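Bromo domain-containing protein (Trypanosoma brucei brucei, PDB 5K29) is of unknown function but carries a bromodomain, a fold that in relatives reads acetylated lysine, so it probably binds acetylated proteins such as histones. Local coordinates at residues 74-85 with 105-116. Residues are numbered along the deposited sequence; the frame is centred on the assembly and turned at random.
Sequences LTTLKEDIRLMV and FEKFAMGKIDAY
I81 is a knob in a hole formed by F105, E106, A109 and M110. It packs helix 75-92 against helix 97-122, the last two helices of the bromodomain bundle. The two segments run antiparallel at 173°, with axes 10.3 Å apart. I81 CG2 does most of the touching: it lies 4.0 Å from F105 CE2, with A109 CB and M110 CE close by. M84 CE also reaches F105 CE2, and V85 CG2 meets the same ring at its edge.

At the other end, I113 slots between L74, L77 and K78. Its CD1 points to L77 CG at 3.9 Å, while CG2 faces L74 CD1 and K78 CE. L74 CD1 also touches Y116 CD2 (3.7 Å). Helix 12-21 closes over L74, L77 and Y116, and E14 binds the Y116 hydroxyl.

M110 bends at chi2 (-53°). This turn lays SD beside K78 CG at 3.8 Å and sets CE over one face of the R82 guanidinium. The same methyl touches R82 CG and K78 O.

One salt bridge spans the pair. The K78 chain runs extended past I113, and NZ meets D114 OD1 at 2.8 Å on the syn side, 17° out of the carboxylate plane. R82 and E106 bring opposite charges near each other without a salt bridge: R82 NE lies 4.2 Å from E106 OE1, while E106 OE2 rests against R82 CG at 3.4 Å.

The chemistry is thus an apolar seam from V85 to Y116, bordered along one side by K78, R82, E106 and D114. Packing joins the helices along their length, and the K78–D114 bridge adds a charged tie at one end.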
ATOM      1  N   LEU A  74       7.449   4.394  -5.980  1.00 59.45           N
ATOM      2  CA  LEU A  74       6.694   4.294  -4.722  1.00 56.41           C
ATOM      3  C   LEU A  74       7.272   3.178  -3.809  1.00 58.76           C
ATOM      4  O   LEU A  74       6.548   2.391  -3.219  1.00 57.09           O
ATOM      5  CB  LEU A  74       5.160   4.171  -4.968  1.00 54.87           C
ATOM      6  CG  LEU A  74       4.522   5.369  -5.720  1.00 60.57           C
ATOM      7  CD1 LEU A  74       3.148   5.033  -6.282  1.00 58.99           C
ATOM      8  CD2 LEU A  74       4.450   6.586  -4.833  1.00 64.84           C
ATOM      9  N   THR A  75       8.601   3.143  -3.727  1.00 57.34           N
ATOM     10  CA  THR A  75       9.409   2.215  -2.933  1.00 56.87           C
ATOM     11  C   THR A  75       8.949   2.167  -1.450  1.00 59.48           C
ATOM     12  O   THR A  75       8.688   1.078  -0.931  1.00 57.82           O
ATOM     13  CB  THR A  75      10.890   2.596  -3.091  1.00 60.26           C
ATOM     14  OG1 THR A  75      11.205   2.593  -4.473  1.00 63.72           O
ATOM     15  CG2 THR A  75      11.828   1.654  -2.371  1.00 62.08           C
ATOM     16  N   THR A  76       8.828   3.338  -0.794  1.00 55.85           N
ATOM     17  CA  THR A  76       8.429   3.412   0.622  1.00 54.91           C
ATOM     18  C   THR A  76       7.034   2.807   0.871  1.00 57.90           C
ATOM     19  O   THR A  76       6.872   2.027   1.816  1.00 56.77           O
ATOM     20  CB  THR A  76       8.567   4.835   1.164  1.00 57.48           C
ATOM     21  OG1 THR A  76       9.873   5.286   0.838  1.00 65.20           O
ATOM     22  CG2 THR A  76       8.400   4.899   2.687  1.00 58.51           C
ATOM     23  N   LEU A  77       6.042   3.187   0.041  1.00 52.89           N
ATOM     24  CA  LEU A  77       4.669   2.703   0.099  1.00 51.14           C
ATOM     25  C   LEU A  77       4.648   1.192  -0.081  1.00 53.53           C
ATOM     26  O   LEU A  77       3.978   0.514   0.688  1.00 54.22           O
ATOM     27  CB  LEU A  77       3.753   3.409  -0.943  1.00 51.36           C
ATOM     28  CG  LEU A  77       2.303   2.872  -1.093  1.00 54.45           C
ATOM     29  CD1 LEU A  77       1.515   2.943   0.227  1.00 55.10           C
ATOM     30  CD2 LEU A  77       1.525   3.674  -2.152  1.00 56.67           C
ATOM     31  N   LYS A  78       5.391   0.667  -1.058  1.00 51.31           N
ATOM     32  CA  LYS A  78       5.462  -0.785  -1.281  1.00 50.42           C
ATOM     33  C   LYS A  78       6.130  -1.515  -0.096  1.00 55.29           C
ATOM     34  O   LYS A  78       5.678  -2.602   0.260  1.00 55.83           O
ATOM     35  CB  LYS A  78       6.140  -1.129  -2.598  1.00 50.57           C
ATOM     36  CG  LYS A  78       5.362  -0.672  -3.821  1.00 53.52           C
ATOM     37  CD  LYS A  78       6.154  -1.100  -5.062  1.00 61.05           C
ATOM     38  CE  LYS A  78       5.312  -1.080  -6.305  1.00 73.14           C
ATOM     39  NZ  LYS A  78       6.156  -1.076  -7.526  1.00 80.26           N
ATOM     40  N   GLU A  79       7.149  -0.886   0.543  1.00 52.12           N
ATOM     41  CA  GLU A  79       7.817  -1.432   1.742  1.00 52.62           C
ATOM     42  C   GLU A  79       6.793  -1.551   2.856  1.00 55.94           C
ATOM     43  O   GLU A  79       6.634  -2.623   3.411  1.00 55.59           O
ATOM     44  CB  GLU A  79       8.920  -0.509   2.239  1.00 55.99           C
ATOM     45  CG  GLU A  79      10.271  -0.704   1.599  1.00 72.82           C
ATOM     46  CD  GLU A  79      11.268   0.368   1.995  1.00 91.05           C
ATOM     47  OE1 GLU A  79      11.076   1.004   3.057  1.00 97.44           O
ATOM     48  OE2 GLU A  79      12.249   0.569   1.245  1.00 81.65           O
ATOM     49  N   ASP A  80       6.040  -0.474   3.124  1.00 53.22           N
ATOM     50  CA  ASP A  80       5.016  -0.440   4.173  1.00 52.51           C
ATOM     51  C   ASP A  80       4.000  -1.550   4.029  1.00 55.17           C
ATOM     52  O   ASP A  80       3.668  -2.183   5.012  1.00 55.61           O
ATOM     53  CB  ASP A  80       4.323   0.925   4.186  1.00 54.94           C
ATOM     54  CG  ASP A  80       5.156   2.032   4.789  1.00 64.55           C
ATOM     55  OD1 ASP A  80       6.360   1.791   5.081  1.00 66.38           O
ATOM     56  OD2 ASP A  80       4.614   3.129   4.987  1.00 68.73           O
ATOM     57  N   ILE A  81       3.542  -1.813   2.799  1.00 52.02           N
ATOM     58  CA  ILE A  81       2.600  -2.887   2.516  1.00 50.80           C
ATOM     59  C   ILE A  81       3.257  -4.233   2.818  1.00 51.26           C
ATOM     60  O   ILE A  81       2.633  -5.051   3.469  1.00 51.73           O
ATOM     61  CB  ILE A  81       2.052  -2.828   1.057  1.00 54.34           C
ATOM     62  CG1 ILE A  81       1.312  -1.484   0.738  1.00 56.23           C
ATOM     63  CG2 ILE A  81       1.164  -4.066   0.719  1.00 54.60           C
ATOM     64  CD1 ILE A  81       0.050  -1.167   1.570  1.00 58.70           C
ATOM     65  N   ARG A  82       4.488  -4.481   2.305  1.00 47.00           N
ATOM     66  CA  ARG A  82       5.181  -5.764   2.508  1.00 45.45           C
ATOM     67  C   ARG A  82       5.441  -6.016   3.971  1.00 48.89           C
ATOM     68  O   ARG A  82       5.247  -7.143   4.431  1.00 49.71           O
ATOM     69  CB  ARG A  82       6.469  -5.845   1.674  1.00 42.86           C
ATOM     70  CG  ARG A  82       6.132  -6.018   0.197  1.00 53.76           C
ATOM     71  CD  ARG A  82       7.307  -6.289  -0.673  1.00 57.27           C
ATOM     72  NE  ARG A  82       6.855  -6.554  -2.037  1.00 55.06           N
ATOM     73  CZ  ARG A  82       7.217  -5.844  -3.089  1.00 59.64           C
ATOM     74  NH1 ARG A  82       6.743  -6.144  -4.288  1.00 58.41           N
ATOM     75  NH2 ARG A  82       8.069  -4.834  -2.956  1.00 53.34           N
ATOM     76  N   LEU A  83       5.783  -4.960   4.719  1.00 46.18           N
ATOM     77  CA  LEU A  83       6.028  -5.058   6.150  1.00 49.37           C
ATOM     78  C   LEU A  83       4.772  -5.426   6.911  1.00 54.68           C
ATOM     79  O   LEU A  83       4.869  -6.243   7.823  1.00 55.17           O
ATOM     80  CB  LEU A  83       6.683  -3.782   6.745  1.00 51.46           C
ATOM     81  CG  LEU A  83       8.063  -3.314   6.232  1.00 59.58           C
ATOM     82  CD1 LEU A  83       8.689  -2.297   7.195  1.00 62.76           C
ATOM     83  CD2 LEU A  83       9.061  -4.468   6.062  1.00 64.94           C
ATOM     84  N   MET A  84       3.590  -4.864   6.535  1.00 52.34           N
ATOM     85  CA  MET A  84       2.302  -5.160   7.204  1.00 52.49           C
ATOM     86  C   MET A  84       1.972  -6.610   6.896  1.00 55.64           C
ATOM     87  O   MET A  84       1.570  -7.356   7.776  1.00 58.09           O
ATOM     88  CB  MET A  84       1.154  -4.319   6.613  1.00 55.57           C
ATOM     89  CG  MET A  84       1.099  -2.863   7.045  1.00 61.73           C
ATOM     90  SD  MET A  84       0.051  -1.727   6.001  1.00 67.06           S
ATOM     91  CE  MET A  84      -0.813  -2.798   5.031  1.00 62.23           C
ATOM     92  N   VAL A  85       2.158  -7.020   5.636  1.00 48.71           N
ATOM     93  CA  VAL A  85       1.866  -8.389   5.214  1.00 48.96           C
ATOM     94  C   VAL A  85       2.777  -9.411   5.921  1.00 51.82           C
ATOM     95  O   VAL A  85       2.266 -10.423   6.392  1.00 53.62           O
ATOM     96  CB  VAL A  85       1.877  -8.513   3.682  1.00 51.91           C
ATOM     97  CG1 VAL A  85       1.895  -9.979   3.248  1.00 52.40           C
ATOM     98  CG2 VAL A  85       0.660  -7.774   3.099  1.00 52.28           C
ATOM     99  N   PHE A 105      -4.090  -9.757  -0.742  1.00 57.37           N
ATOM    100  CA  PHE A 105      -4.212  -8.318  -0.585  1.00 54.67           C
ATOM    101  C   PHE A 105      -2.988  -7.652  -1.207  1.00 57.22           C
ATOM    102  O   PHE A 105      -3.139  -6.738  -2.017  1.00 57.94           O
ATOM    103  CB  PHE A 105      -4.360  -7.908   0.897  1.00 55.11           C
ATOM    104  CG  PHE A 105      -4.132  -6.429   1.136  1.00 54.94           C
ATOM    105  CD1 PHE A 105      -5.116  -5.496   0.822  1.00 59.37           C
ATOM    106  CD2 PHE A 105      -2.900  -5.960   1.565  1.00 54.39           C
ATOM    107  CE1 PHE A 105      -4.891  -4.131   1.009  1.00 58.58           C
ATOM    108  CE2 PHE A 105      -2.672  -4.593   1.731  1.00 56.02           C
ATOM    109  CZ  PHE A 105      -3.666  -3.692   1.465  1.00 54.05           C
ATOM    110  N   GLU A 106      -1.790  -8.131  -0.833  1.00 51.25           N
ATOM    111  CA  GLU A 106      -0.506  -7.635  -1.291  1.00 49.21           C
ATOM    112  C   GLU A 106      -0.419  -7.593  -2.819  1.00 54.85           C
ATOM    113  O   GLU A 106      -0.046  -6.558  -3.356  1.00 55.15           O
ATOM    114  CB  GLU A 106       0.648  -8.466  -0.717  1.00 49.76           C
ATOM    115  CG  GLU A 106       1.986  -7.864  -1.105  1.00 55.69           C
ATOM    116  CD  GLU A 106       3.201  -8.494  -0.477  1.00 68.55           C
ATOM    117  OE1 GLU A 106       3.856  -9.326  -1.141  1.00 82.55           O
ATOM    118  OE2 GLU A 106       3.541  -8.099   0.656  1.00 72.37           O
ATOM    119  N   LYS A 107      -0.787  -8.688  -3.507  1.00 53.91           N
ATOM    120  CA  LYS A 107      -0.780  -8.753  -4.975  1.00 55.10           C
ATOM    121  C   LYS A 107      -1.734  -7.692  -5.557  1.00 59.33           C
ATOM    122  O   LYS A 107      -1.364  -6.971  -6.478  1.00 59.97           O
ATOM    123  CB  LYS A 107      -1.132 -10.167  -5.472  1.00 60.97           C
ATOM    124  N   PHE A 108      -2.914  -7.544  -4.961  1.00 56.25           N
ATOM    125  CA  PHE A 108      -3.891  -6.545  -5.360  1.00 57.16           C
ATOM    126  C   PHE A 108      -3.330  -5.109  -5.210  1.00 59.28           C
ATOM    127  O   PHE A 108      -3.466  -4.307  -6.134  1.00 59.20           O
ATOM    128  CB  PHE A 108      -5.207  -6.727  -4.574  1.00 59.38           C
ATOM    129  CG  PHE A 108      -6.038  -5.472  -4.483  1.00 60.27           C
ATOM    130  CD1 PHE A 108      -6.877  -5.094  -5.531  1.00 63.21           C
ATOM    131  CD2 PHE A 108      -5.972  -4.654  -3.354  1.00 59.78           C
ATOM    132  CE1 PHE A 108      -7.635  -3.929  -5.452  1.00 64.85           C
ATOM    133  CE2 PHE A 108      -6.738  -3.494  -3.272  1.00 61.78           C
ATOM    134  CZ  PHE A 108      -7.582  -3.151  -4.310  1.00 62.94           C
ATOM    135  N   ALA A 109      -2.737  -4.796  -4.046  1.00 53.20           N
ATOM    136  CA  ALA A 109      -2.188  -3.473  -3.732  1.00 51.02           C
ATOM    137  C   ALA A 109      -1.002  -3.107  -4.654  1.00 55.80           C
ATOM    138  O   ALA A 109      -0.925  -1.975  -5.126  1.00 55.60           O
ATOM    139  CB  ALA A 109      -1.768  -3.408  -2.270  1.00 49.37           C
ATOM    140  N   MET A 110      -0.102  -4.058  -4.922  1.00 52.07           N
ATOM    141  CA  MET A 110       1.022  -3.822  -5.825  1.00 53.89           C
ATOM    142  C   MET A 110       0.490  -3.470  -7.239  1.00 60.69           C
ATOM    143  O   MET A 110       1.032  -2.568  -7.872  1.00 62.04           O
ATOM    144  CB  MET A 110       1.980  -5.036  -5.878  1.00 56.55           C
ATOM    145  CG  MET A 110       2.647  -5.350  -4.547  1.00 59.52           C
ATOM    146  SD  MET A 110       3.490  -3.922  -3.825  1.00 63.58           S
ATOM    147  CE  MET A 110       3.703  -4.461  -2.191  1.00 60.30           C
ATOM    148  N   GLY A 111      -0.593  -4.136  -7.661  1.00 57.24           N
ATOM    149  CA  GLY A 111      -1.264  -3.915  -8.943  1.00 58.99           C
ATOM    150  C   GLY A 111      -1.774  -2.491  -9.063  1.00 60.39           C
ATOM    151  O   GLY A 111      -1.496  -1.827 -10.058  1.00 59.37           O
ATOM    152  N   LYS A 112      -2.446  -1.984  -8.010  1.00 55.33           N
ATOM    153  CA  LYS A 112      -2.988  -0.609  -7.949  1.00 56.01           C
ATOM    154  C   LYS A 112      -1.871   0.440  -7.901  1.00 58.18           C
ATOM    155  O   LYS A 112      -1.979   1.500  -8.517  1.00 57.67           O
ATOM    156  CB  LYS A 112      -3.937  -0.423  -6.741  1.00 58.20           C
ATOM    157  CG  LYS A 112      -5.342  -0.965  -6.961  1.00 68.37           C
ATOM    158  CD  LYS A 112      -6.316   0.192  -7.113  1.00 83.19           C
ATOM    159  CE  LYS A 112      -7.677  -0.207  -7.619  1.00 99.95           C
ATOM    160  NZ  LYS A 112      -8.518  -0.796  -6.549  1.00114.12           N
ATOM    161  N   ILE A 113      -0.787   0.120  -7.196  1.00 54.44           N
ATOM    162  CA  ILE A 113       0.380   0.986  -7.071  1.00 53.91           C
ATOM    163  C   ILE A 113       1.068   1.092  -8.425  1.00 55.84           C
ATOM    164  O   ILE A 113       1.398   2.201  -8.837  1.00 56.85           O
ATOM    165  CB  ILE A 113       1.332   0.526  -5.901  1.00 55.56           C
ATOM    166  CG1 ILE A 113       0.628   0.710  -4.511  1.00 54.14           C
ATOM    167  CG2 ILE A 113       2.659   1.300  -5.953  1.00 56.67           C
ATOM    168  CD1 ILE A 113       1.193  -0.140  -3.292  1.00 51.83           C
ATOM    169  N   ASP A 114       1.222  -0.032  -9.146  1.00 53.21           N
ATOM    170  CA  ASP A 114       1.868  -0.024 -10.474  1.00 54.43           C
ATOM    171  C   ASP A 114       1.018   0.649 -11.540  1.00 60.92           C
ATOM    172  O   ASP A 114       1.568   1.324 -12.416  1.00 61.36           O
ATOM    173  CB  ASP A 114       2.317  -1.420 -10.919  1.00 56.41           C
ATOM    174  CG  ASP A 114       3.457  -2.022 -10.103  1.00 73.09           C
ATOM    175  OD1 ASP A 114       4.324  -1.241  -9.607  1.00 72.03           O
ATOM    176  OD2 ASP A 114       3.516  -3.277  -9.997  1.00 82.23           O
ATOM    177  N   ALA A 115      -0.321   0.471 -11.471  1.00 59.33           N
ATOM    178  CA  ALA A 115      -1.271   1.085 -12.402  1.00 60.95           C
ATOM    179  C   ALA A 115      -1.243   2.591 -12.180  1.00 63.96           C
ATOM    180  O   ALA A 115      -1.353   3.338 -13.139  1.00 65.63           O
ATOM    181  CB  ALA A 115      -2.669   0.560 -12.150  1.00 62.50           C
ATOM    182  N   TYR A 116      -1.083   3.040 -10.921  1.00 57.98           N
ATOM    183  CA  TYR A 116      -1.002   4.474 -10.647  1.00 58.74           C
ATOM    184  C   TYR A 116       0.244   5.070 -11.385  1.00 62.94           C
ATOM    185  O   TYR A 116       0.119   6.081 -12.068  1.00 63.63           O
ATOM    186  CB  TYR A 116      -0.964   4.758  -9.135  1.00 57.75           C
ATOM    187  CG  TYR A 116      -0.635   6.206  -8.834  1.00 61.39           C
ATOM    188  CD1 TYR A 116      -1.626   7.186  -8.850  1.00 63.89           C
ATOM    189  CD2 TYR A 116       0.680   6.611  -8.607  1.00 62.87           C
ATOM    190  CE1 TYR A 116      -1.318   8.527  -8.641  1.00 65.36           C
ATOM    191  CE2 TYR A 116       1.000   7.952  -8.411  1.00 66.04           C
ATOM    192  CZ  TYR A 116      -0.008   8.901  -8.391  1.00 74.91           C
ATOM    193  OH  TYR A 116       0.300  10.216  -8.151  1.00 80.74           O
TER